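Local atomic coordinates of histidine--tRNA ligase (Staphylococcus aureus, PDB entry 1QE0), a protein that catalyses the ATP-dependent attachment of L-histidine to tRNA(His), releasing AMP and diphosphate, and works as a homodimer. Residues E230-A233 against Y234-V238. Sequence-based numbering, arbitrary orientation.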
loop_
_atom_site.group_PDB
_atom_site.type_symbol
_atom_site.label_atom_id
_atom_site.label_comp_id
_atom_site.label_asym_id
_atom_site.label_seq_id
_atom_site.Cartn_x
_atom_site.Cartn_y
_atom_site.Cartn_z
ATOM N N GLU A 230 -1.245 40.544 -1.343
ATOM C CA GLU A 230 -1.024 39.380 -2.203
ATOM C C GLU A 230 -1.528 38.111 -1.516
ATOM O O GLU A 230 -2.206 37.276 -2.123
ATOM C CB GLU A 230 0.475 39.202 -2.481
ATOM C CG GLU A 230 1.127 40.228 -3.417
ATOM C CD GLU A 230 0.799 40.045 -4.924
ATOM O OE1 GLU A 230 1.218 40.936 -5.713
ATOM O OE2 GLU A 230 0.152 39.038 -5.331
ATOM N N SER A 231 -1.133 37.950 -0.256
ATOM C CA SER A 231 -1.515 36.801 0.554
ATOM C C SER A 231 -3.037 36.726 0.672
ATOM O O SER A 231 -3.628 35.633 0.666
ATOM C CB SER A 231 -0.922 36.946 1.951
ATOM O OG SER A 231 0.422 37.401 1.911
ATOM N N LYS A 232 -3.657 37.896 0.805
ATOM C CA LYS A 232 -5.109 38.004 0.946
ATOM C C LYS A 232 -5.834 37.701 -0.341
ATOM O O LYS A 232 -7.042 37.545 -0.314
ATOM C CB LYS A 232 -5.507 39.404 1.429
ATOM C CG LYS A 232 -6.943 39.547 1.912
ATOM C CD LYS A 232 -7.074 40.734 2.891
ATOM C CE LYS A 232 -6.720 42.079 2.227
ATOM N NZ LYS A 232 -6.912 43.287 3.107
ATOM N N ALA A 233 -5.104 37.673 -1.458
ATOM C CA ALA A 233 -5.686 37.375 -2.764
ATOM C C ALA A 233 -5.429 35.939 -3.128
ATOM O O ALA A 233 -6.152 35.367 -3.940
ATOM C CB ALA A 233 -5.128 38.268 -3.808
ATOM N N TYR A 234 -4.353 35.368 -2.594
ATOM C CA TYR A 234 -4.063 33.959 -2.847
ATOM C C TYR A 234 -5.216 33.220 -2.166
ATOM O O TYR A 234 -5.955 32.463 -2.808
ATOM C CB TYR A 234 -2.733 33.563 -2.208
ATOM C CG TYR A 234 -2.230 32.182 -2.566
ATOM C CD1 TYR A 234 -3.037 31.045 -2.437
ATOM C CD2 TYR A 234 -0.941 32.011 -3.015
ATOM C CE1 TYR A 234 -2.555 29.786 -2.750
ATOM C CE2 TYR A 234 -0.460 30.755 -3.335
ATOM C CZ TYR A 234 -1.263 29.654 -3.207
ATOM O OH TYR A 234 -0.748 28.441 -3.592
ATOM N N TYR A 235 -5.410 33.535 -0.885
ATOM C CA TYR A 235 -6.448 32.940 -0.075
ATOM C C TYR A 235 -7.805 33.149 -0.706
ATOM O O TYR A 235 -8.634 32.232 -0.718
ATOM C CB TYR A 235 -6.427 33.515 1.341
ATOM C CG TYR A 235 -7.493 32.934 2.261
ATOM C CD1 TYR A 235 -8.270 33.761 3.072
ATOM C CD2 TYR A 235 -7.720 31.550 2.330
ATOM C CE1 TYR A 235 -9.230 33.238 3.924
ATOM C CE2 TYR A 235 -8.680 31.023 3.187
ATOM C CZ TYR A 235 -9.417 31.871 3.979
ATOM O OH TYR A 235 -10.284 31.330 4.885
ATOM N N GLU A 236 -8.049 34.344 -1.230
ATOM C CA GLU A 236 -9.343 34.586 -1.854
ATOM C C GLU A 236 -9.484 33.756 -3.114
ATOM O O GLU A 236 -10.592 33.416 -3.491
ATOM C CB GLU A 236 -9.598 36.064 -2.195
ATOM C CG GLU A 236 -9.500 37.100 -1.063
ATOM C CD GLU A 236 -10.294 36.799 0.212
ATOM O OE1 GLU A 236 -9.652 36.732 1.302
ATOM O OE2 GLU A 236 -11.547 36.685 0.133
ATOM N N GLN A 237 -8.377 33.466 -3.796
ATOM C CA GLN A 237 -8.429 32.648 -5.005
ATOM C C GLN A 237 -8.687 31.194 -4.634
ATOM O O GLN A 237 -9.500 30.528 -5.285
ATOM C CB GLN A 237 -7.142 32.755 -5.803
ATOM C CG GLN A 237 -7.237 32.071 -7.160
ATOM C CD GLN A 237 -8.495 32.473 -7.911
ATOM O OE1 GLN A 237 -9.249 31.628 -8.393
ATOM N NE2 GLN A 237 -8.742 33.773 -7.987
ATOM N N VAL A 238 -7.995 30.702 -3.599
ATOM C CA VAL A 238 -8.207 29.337 -3.120
ATOM C C VAL A 238 -9.709 29.160 -2.856
ATOM O O VAL A 238 -10.348 28.293 -3.457
ATOM C CB VAL A 238 -7.405 29.056 -1.847
ATOM C CG1 VAL A 238 -7.792 27.711 -1.254
ATOM C CG2 VAL A 238 -5.910 29.096 -2.177
#
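Lys-232 and Glu-236 stand one turn apart at the N-terminal end of the alpha-helix 231-245. Their side chains run loosely side by side and point the same way. The nearest approach of the two side chains is between Lys-232 CG and Glu-236 OE1, at 4.0 Å. The tight fit of Glu-236 CG against Lys-232 O is doubtful in the model. The charged ends make long, weak ion pairs, Lys-232 NZ with Glu-229 and Glu-236 OE2 with Lys-239.

The two tyrosines turn their rings away from the opening turn. In both, CG lies opposite the backbone N (chi1 -172° in Tyr-234), and CB stays beside the preceding turn. Tyr-234 CB sits 3.7 Å from Ser-231 O, and Tyr-235 CB lies 3.6 Å from the same oxygen. Further on, the Tyr-234 ring meets Val-238 CG2 at its edge, in the ring plane. Its hydroxyl is hydrogen-bonded to Asp-140 of helix 137-153, and its ring stacks with His-264. The Tyr-235 hydroxyl is hydrogen-bonded to Glu-251.

The i to i+4 pattern of an alpha-helix starts here. Tyr-234 N donates to Glu-230 O at 2.9 Å, an oxygen that also accepts the i to i+3 bond from Ala-233 N. Tyr-235 N donates almost straight to Ser-231 O at 3.2 Å (173°). Gln-237 N reaches Ala-233 O at 2.9 Å from above the carbonyl plane, and Gln-237 CB packs near that oxygen.

Backbone bonds thus hold the turn, with no salt bridge between Lys-232 and Glu-236. The tyrosine hydroxyls, satisfied by Asp-140 and Glu-251, tie the helix to neighbouring parts of the synthetase domain.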